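PDB 1A76: FLAP endonuclease-1 protein from Methanocaldococcus jannaschii, which cleaves 5'-overhanging DNA flaps and acts as a magnesium-dependent 5'-3' exonuclease in DNA replication and repair. Local coordinates for residues W77-E82 against Y137-M142; E154-Y159 against D272-S277. All blocks are in the same frame, centred on the assembly; numbering follows the deposited sequence.

Contact 1: residues W77-E82 against Y137-M142; sequences WVFDGE and YLLSLM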
loop_
_atom_site.group_PDB
_atom_site.type_symbol
_atom_site.label_atom_id
_atom_site.label_comp_id
_atom_site.label_asym_id
_atom_site.label_seq_id
_atom_site.Cartn_x
_atom_site.Cartn_y
_atom_site.Cartn_z
ATOM N N TRP A 77 -7.639 7.035 -1.889
ATOM C CA TRP A 77 -6.298 6.731 -1.423
ATOM C C TRP A 77 -6.269 6.413 0.069
ATOM O O TRP A 77 -6.875 7.110 0.885
ATOM C CB TRP A 77 -5.366 7.911 -1.736
ATOM C CG TRP A 77 -4.995 7.985 -3.181
ATOM C CD1 TRP A 77 -5.806 8.346 -4.225
ATOM C CD2 TRP A 77 -3.723 7.662 -3.756
ATOM N NE1 TRP A 77 -5.115 8.264 -5.406
ATOM C CE2 TRP A 77 -3.836 7.849 -5.150
ATOM C CE3 TRP A 77 -2.496 7.230 -3.227
ATOM C CZ2 TRP A 77 -2.765 7.620 -6.029
ATOM C CZ3 TRP A 77 -1.436 7.000 -4.096
ATOM C CH2 TRP A 77 -1.577 7.199 -5.485
ATOM N N VAL A 78 -5.561 5.350 0.419
ATOM C CA VAL A 78 -5.453 4.944 1.809
ATOM C C VAL A 78 -4.010 5.000 2.280
ATOM O O VAL A 78 -3.127 4.318 1.742
ATOM C CB VAL A 78 -5.999 3.521 2.020
ATOM C CG1 VAL A 78 -6.109 3.228 3.494
ATOM C CG2 VAL A 78 -7.356 3.384 1.374
ATOM N N PHE A 79 -3.774 5.817 3.302
ATOM C CA PHE A 79 -2.440 5.969 3.841
ATOM C C PHE A 79 -2.295 5.271 5.184
ATOM O O PHE A 79 -3.289 4.923 5.818
ATOM C CB PHE A 79 -2.102 7.455 3.922
ATOM C CG PHE A 79 -1.976 8.107 2.570
ATOM C CD1 PHE A 79 -0.766 8.064 1.869
ATOM C CD2 PHE A 79 -3.071 8.741 1.983
ATOM C CE1 PHE A 79 -0.648 8.641 0.602
ATOM C CE2 PHE A 79 -2.969 9.323 0.718
ATOM C CZ PHE A 79 -1.757 9.274 0.024
ATOM N N ASP A 80 -1.050 5.044 5.589
ATOM C CA ASP A 80 -0.751 4.351 6.839
ATOM C C ASP A 80 -0.977 5.217 8.067
ATOM O O ASP A 80 -1.318 4.715 9.141
ATOM C CB ASP A 80 0.715 3.889 6.859
ATOM C CG ASP A 80 0.956 2.629 6.049
ATOM O OD1 ASP A 80 -0.015 1.966 5.659
ATOM O OD2 ASP A 80 2.128 2.295 5.799
ATOM N N GLY A 81 -0.801 6.524 7.915
ATOM C CA GLY A 81 -0.927 7.390 9.074
ATOM C C GLY A 81 0.361 7.096 9.825
ATOM O O GLY A 81 0.367 6.469 10.885
ATOM N N GLU A 82 1.458 7.539 9.221
ATOM C CA GLU A 82 2.819 7.347 9.713
ATOM C C GLU A 82 3.153 7.815 11.134
ATOM O O GLU A 82 3.836 7.109 11.875
ATOM C CB GLU A 82 3.792 8.000 8.727
ATOM C CG GLU A 82 3.170 8.330 7.365
ATOM C CD GLU A 82 2.151 9.461 7.435
ATOM O OE1 GLU A 82 2.538 10.593 7.809
ATOM O OE2 GLU A 82 0.966 9.214 7.112
ATOM N N TYR A 137 -1.468 16.353 0.312
ATOM C CA TYR A 137 -1.845 17.728 -0.017
ATOM C C TYR A 137 -2.239 17.805 -1.485
ATOM O O TYR A 137 -3.238 18.427 -1.845
ATOM C CB TYR A 137 -0.672 18.676 0.246
ATOM C CG TYR A 137 -0.879 20.101 -0.258
ATOM C CD1 TYR A 137 -1.963 20.866 0.181
ATOM C CD2 TYR A 137 0.026 20.692 -1.153
ATOM C CE1 TYR A 137 -2.144 22.188 -0.254
ATOM C CE2 TYR A 137 -0.149 22.022 -1.594
ATOM C CZ TYR A 137 -1.236 22.756 -1.137
ATOM O OH TYR A 137 -1.421 24.059 -1.546
ATOM N N LEU A 138 -1.441 17.165 -2.333
ATOM C CA LEU A 138 -1.704 17.162 -3.765
ATOM C C LEU A 138 -3.065 16.523 -4.047
ATOM O O LEU A 138 -3.829 17.006 -4.887
ATOM C CB LEU A 138 -0.591 16.404 -4.504
ATOM C CG LEU A 138 -0.776 16.161 -6.010
ATOM C CD1 LEU A 138 -0.906 17.490 -6.739
ATOM C CD2 LEU A 138 0.402 15.349 -6.557
ATOM N N LEU A 139 -3.372 15.443 -3.337
ATOM C CA LEU A 139 -4.645 14.761 -3.544
ATOM C C LEU A 139 -5.792 15.680 -3.145
ATOM O O LEU A 139 -6.834 15.704 -3.800
ATOM C CB LEU A 139 -4.695 13.478 -2.730
ATOM C CG LEU A 139 -3.860 12.319 -3.294
ATOM C CD1 LEU A 139 -3.829 11.201 -2.262
ATOM C CD2 LEU A 139 -4.468 11.827 -4.610
ATOM N N SER A 140 -5.597 16.436 -2.069
ATOM C CA SER A 140 -6.626 17.362 -1.603
ATOM C C SER A 140 -6.858 18.427 -2.670
ATOM O O SER A 140 -7.991 18.817 -2.950
ATOM C CB SER A 140 -6.182 18.033 -0.308
ATOM O OG SER A 140 -5.282 19.082 -0.603
ATOM N N LEU A 141 -5.771 18.909 -3.254
ATOM C CA LEU A 141 -5.866 19.924 -4.298
ATOM C C LEU A 141 -6.593 19.323 -5.490
ATOM O O LEU A 141 -7.348 20.005 -6.178
ATOM C CB LEU A 141 -4.463 20.387 -4.719
ATOM C CG LEU A 141 -3.752 21.265 -3.692
ATOM C CD1 LEU A 141 -2.373 21.631 -4.216
ATOM C CD2 LEU A 141 -4.592 22.512 -3.405
ATOM N N MET A 142 -6.367 18.034 -5.721
ATOM C CA MET A 142 -6.991 17.343 -6.837
ATOM C C MET A 142 -8.445 16.964 -6.578
ATOM O O MET A 142 -9.139 16.512 -7.488
ATOM C CB MET A 142 -6.191 16.088 -7.186
ATOM C CG MET A 142 -4.809 16.359 -7.749
ATOM S SD MET A 142 -3.923 14.805 -7.935
ATOM C CE MET A 142 -4.929 13.962 -9.136
#
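With CG anti to its own carbonyl carbon, Leu-139 (chi1 -75°) extends its two methyls from helix 129-142 to the aromatic side chains of strand 74-79, where Trp-77 and Phe-79 (chi1 -67°) take the same first torsion. This is strand-to-helix packing in the PIN-type nuclease core, where helix 129-142 leads into edge strand 146-148, the parallel neighbour of 74-79. Both leucine branches lie over one face of the indole. CD1 of Leu-139 sits near the rim, 3.5 Å from Trp-77 CG, while CD2 lies over the five-membered ring in a CH-pi contact, 3.8 Å from its centroid and only 17° off the normal. The leucine and tryptophan side chains cross at about a right angle. Phe-79 approaches Leu-139 from the opposite direction and offers a ring edge rather than a face: CD1 of Leu-139 lies in the ring plane, 3.6 Å from Phe-79 CE2 and equally far from CZ. One methyl therefore serves two rings, and all three residues are buried. Trp-77 and Phe-79 share backbone hydrogen bonds with Val-147, joining the two strands, and Trp-77 also packs on Ala-31 and Phe-35 of helix 28-38. Asp-80, a predicted magnesium ligand, directly follows the strand; the side chain of Phe-79 is about 9 Å from a bound manganese ion. Leu-139 CD2 lies 3.7 Å from Trp-77 NE1, over the face, while the indole N-H makes a weak hydrogen bond to Thr-65 OG1.

Contact 2: residues E154-Y159 against D272-S277; sequences EAQASY and DNYSLS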
loop_
_atom_site.group_PDB
_atom_site.type_symbol
_atom_site.label_atom_id
_atom_site.label_comp_id
_atom_site.label_asym_id
_atom_site.label_seq_id
_atom_site.Cartn_x
_atom_site.Cartn_y
_atom_site.Cartn_z
ATOM N N GLU A 154 -2.987 -1.158 4.199
ATOM C CA GLU A 154 -3.474 -2.318 3.460
ATOM C C GLU A 154 -4.634 -2.953 4.205
ATOM O O GLU A 154 -5.531 -3.517 3.587
ATOM C CB GLU A 154 -2.356 -3.344 3.251
ATOM C CG GLU A 154 -1.791 -3.901 4.526
ATOM C CD GLU A 154 -0.454 -3.299 4.881
ATOM O OE1 GLU A 154 -0.312 -2.063 4.785
ATOM O OE2 GLU A 154 0.454 -4.068 5.263
ATOM N N ALA A 155 -4.610 -2.861 5.535
ATOM C CA ALA A 155 -5.688 -3.414 6.357
ATOM C C ALA A 155 -6.929 -2.562 6.235
ATOM O O ALA A 155 -8.028 -3.082 6.163
ATOM C CB ALA A 155 -5.274 -3.492 7.815
ATOM N N GLN A 156 -6.751 -1.247 6.229
ATOM C CA GLN A 156 -7.879 -0.330 6.104
ATOM C C GLN A 156 -8.532 -0.493 4.736
ATOM O O GLN A 156 -9.756 -0.513 4.618
ATOM C CB GLN A 156 -7.420 1.123 6.282
ATOM C CG GLN A 156 -8.508 2.150 5.998
ATOM C CD GLN A 156 -9.642 2.119 7.017
ATOM O OE1 GLN A 156 -9.438 1.765 8.181
ATOM N NE2 GLN A 156 -10.838 2.497 6.582
ATOM N N ALA A 157 -7.710 -0.622 3.702
ATOM C CA ALA A 157 -8.221 -0.778 2.337
ATOM C C ALA A 157 -8.985 -2.085 2.197
ATOM O O ALA A 157 -10.026 -2.145 1.523
ATOM C CB ALA A 157 -7.066 -0.733 1.336
ATOM N N SER A 158 -8.465 -3.139 2.822
ATOM C CA SER A 158 -9.127 -4.432 2.748
ATOM C C SER A 158 -10.508 -4.345 3.395
ATOM O O SER A 158 -11.499 -4.831 2.834
ATOM C CB SER A 158 -8.280 -5.509 3.438
ATOM O OG SER A 158 -6.985 -5.569 2.860
ATOM N N TYR A 159 -10.571 -3.720 4.570
ATOM C CA TYR A 159 -11.839 -3.554 5.292
ATOM C C TYR A 159 -12.875 -2.814 4.439
ATOM O O TYR A 159 -14.057 -3.183 4.406
ATOM C CB TYR A 159 -11.596 -2.782 6.598
ATOM C CG TYR A 159 -12.843 -2.274 7.292
ATOM C CD1 TYR A 159 -13.728 -3.159 7.912
ATOM C CD2 TYR A 159 -13.106 -0.900 7.390
ATOM C CE1 TYR A 159 -14.845 -2.692 8.625
ATOM C CE2 TYR A 159 -14.222 -0.421 8.102
ATOM C CZ TYR A 159 -15.080 -1.327 8.716
ATOM O OH TYR A 159 -16.174 -0.885 9.423
ATOM N N ASP A 272 -14.260 3.958 9.976
ATOM C CA ASP A 272 -15.374 4.177 9.068
ATOM C C ASP A 272 -15.432 5.656 8.704
ATOM O O ASP A 272 -16.231 6.067 7.870
ATOM C CB ASP A 272 -16.683 3.758 9.730
ATOM C CG ASP A 272 -16.793 2.264 9.895
ATOM O OD1 ASP A 272 -16.720 1.562 8.870
ATOM O OD2 ASP A 272 -16.951 1.791 11.041
ATOM N N ASN A 273 -14.570 6.448 9.334
ATOM C CA ASN A 273 -14.531 7.881 9.087
ATOM C C ASN A 273 -13.801 8.280 7.809
ATOM O O ASN A 273 -12.622 8.619 7.831
ATOM C CB ASN A 273 -13.894 8.605 10.272
ATOM C CG ASN A 273 -14.205 10.089 10.279
ATOM O OD1 ASN A 273 -14.945 10.583 9.426
ATOM N ND2 ASN A 273 -13.641 10.809 11.243
ATOM N N TYR A 274 -14.517 8.241 6.694
ATOM C CA TYR A 274 -13.946 8.622 5.408
ATOM C C TYR A 274 -15.089 8.865 4.444
ATOM O O TYR A 274 -16.243 8.586 4.759
ATOM C CB TYR A 274 -13.024 7.513 4.871
ATOM C CG TYR A 274 -13.697 6.165 4.723
ATOM C CD1 TYR A 274 -14.624 5.933 3.705
ATOM C CD2 TYR A 274 -13.419 5.126 5.607
ATOM C CE1 TYR A 274 -15.255 4.704 3.574
ATOM C CE2 TYR A 274 -14.043 3.893 5.483
ATOM C CZ TYR A 274 -14.958 3.686 4.469
ATOM O OH TYR A 274 -15.570 2.462 4.344
ATOM N N SER A 275 -14.769 9.392 3.271
ATOM C CA SER A 275 -15.769 9.659 2.249
ATOM C C SER A 275 -15.183 9.325 0.891
ATOM O O SER A 275 -14.002 9.538 0.645
ATOM C CB SER A 275 -16.198 11.129 2.276
ATOM O OG SER A 275 -17.232 11.363 1.343
ATOM N N LEU A 276 -16.021 8.795 0.014
ATOM C CA LEU A 276 -15.606 8.421 -1.325
ATOM C C LEU A 276 -15.936 9.546 -2.305
ATOM O O LEU A 276 -15.647 9.452 -3.497
ATOM C CB LEU A 276 -16.327 7.135 -1.734
ATOM C CG LEU A 276 -15.866 5.840 -1.057
ATOM C CD1 LEU A 276 -16.204 5.883 0.423
ATOM C CD2 LEU A 276 -16.536 4.647 -1.724
ATOM N N SER A 277 -16.527 10.618 -1.781
ATOM C CA SER A 277 -16.919 11.765 -2.582
ATOM C C SER A 277 -15.730 12.489 -3.197
ATOM O O SER A 277 -14.702 12.674 -2.550
ATOM C CB SER A 277 -17.711 12.761 -1.723
ATOM O OG SER A 277 -19.018 12.289 -1.453
#
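Helix 153-162, which brings Glu-154 to the metal site of this PIN-type nuclease, is joined on another side to the loop between helices 258-266 and 283-292. The polar link across the contact is a hydrogen bond from Tyr-159 OH to Asp-272 OD1, 2.6 Å long. CG of Tyr-159 stands anti to the backbone N (chi1 167°), directing the phenol toward the loop. The carboxylate oxygen lies at the ring edge, near its plane, and is met on its syn side, 17° out of the carboxylate plane; ring and carboxylate planes are 51° apart. Asp-272 OD1 also forms a salt bridge with Lys-163, so one oxygen takes two partners; the lysine probably helps keep the carboxylate ionised. A phenylalanine in place of Tyr-159 would probably leave Asp-272 OD1 without its phenol donor and the loop tied less firmly to the helix. One turn back, Gln-156 bends at chi2 and brings NE2 obliquely to the Tyr-274 ring, 3.7 Å from CE2 of that tyrosine. The polar partner of Gln-156 NE2 is Thr-271 O, next to the loop segment, so its approach to the ring is packing. Tyr-274 OH in turn bonds to Asp-165. Glu-154 OE1 ligates manganese, and Glu-154 O accepts two bonds, from Ser-158 N at 3.1 Å and from Ser-158 OG at 2.6 Å.

Contact 1 is wholly buried and apolar, built from leucine methyls against aromatic rings; contact 2 is only partly buried, and a phenol-carboxylate hydrogen bond reaches an exposed aspartate. Strand 74-79 connects them: its Trp-77 and Phe-79 face helix 129-142 within contact 1, while Val-78 meets helix 153-162 of contact 2, its CG1 3.6 Å from Gln-156 CG and its CG2 4.1 Å from Ala-157 CB. Their centres are 12 Å apart. Both also border the metal site, where Asp-80 OD1 and Glu-154 OE1 approach to 4.1 Å, like charges that the bound cations would probably help to balance.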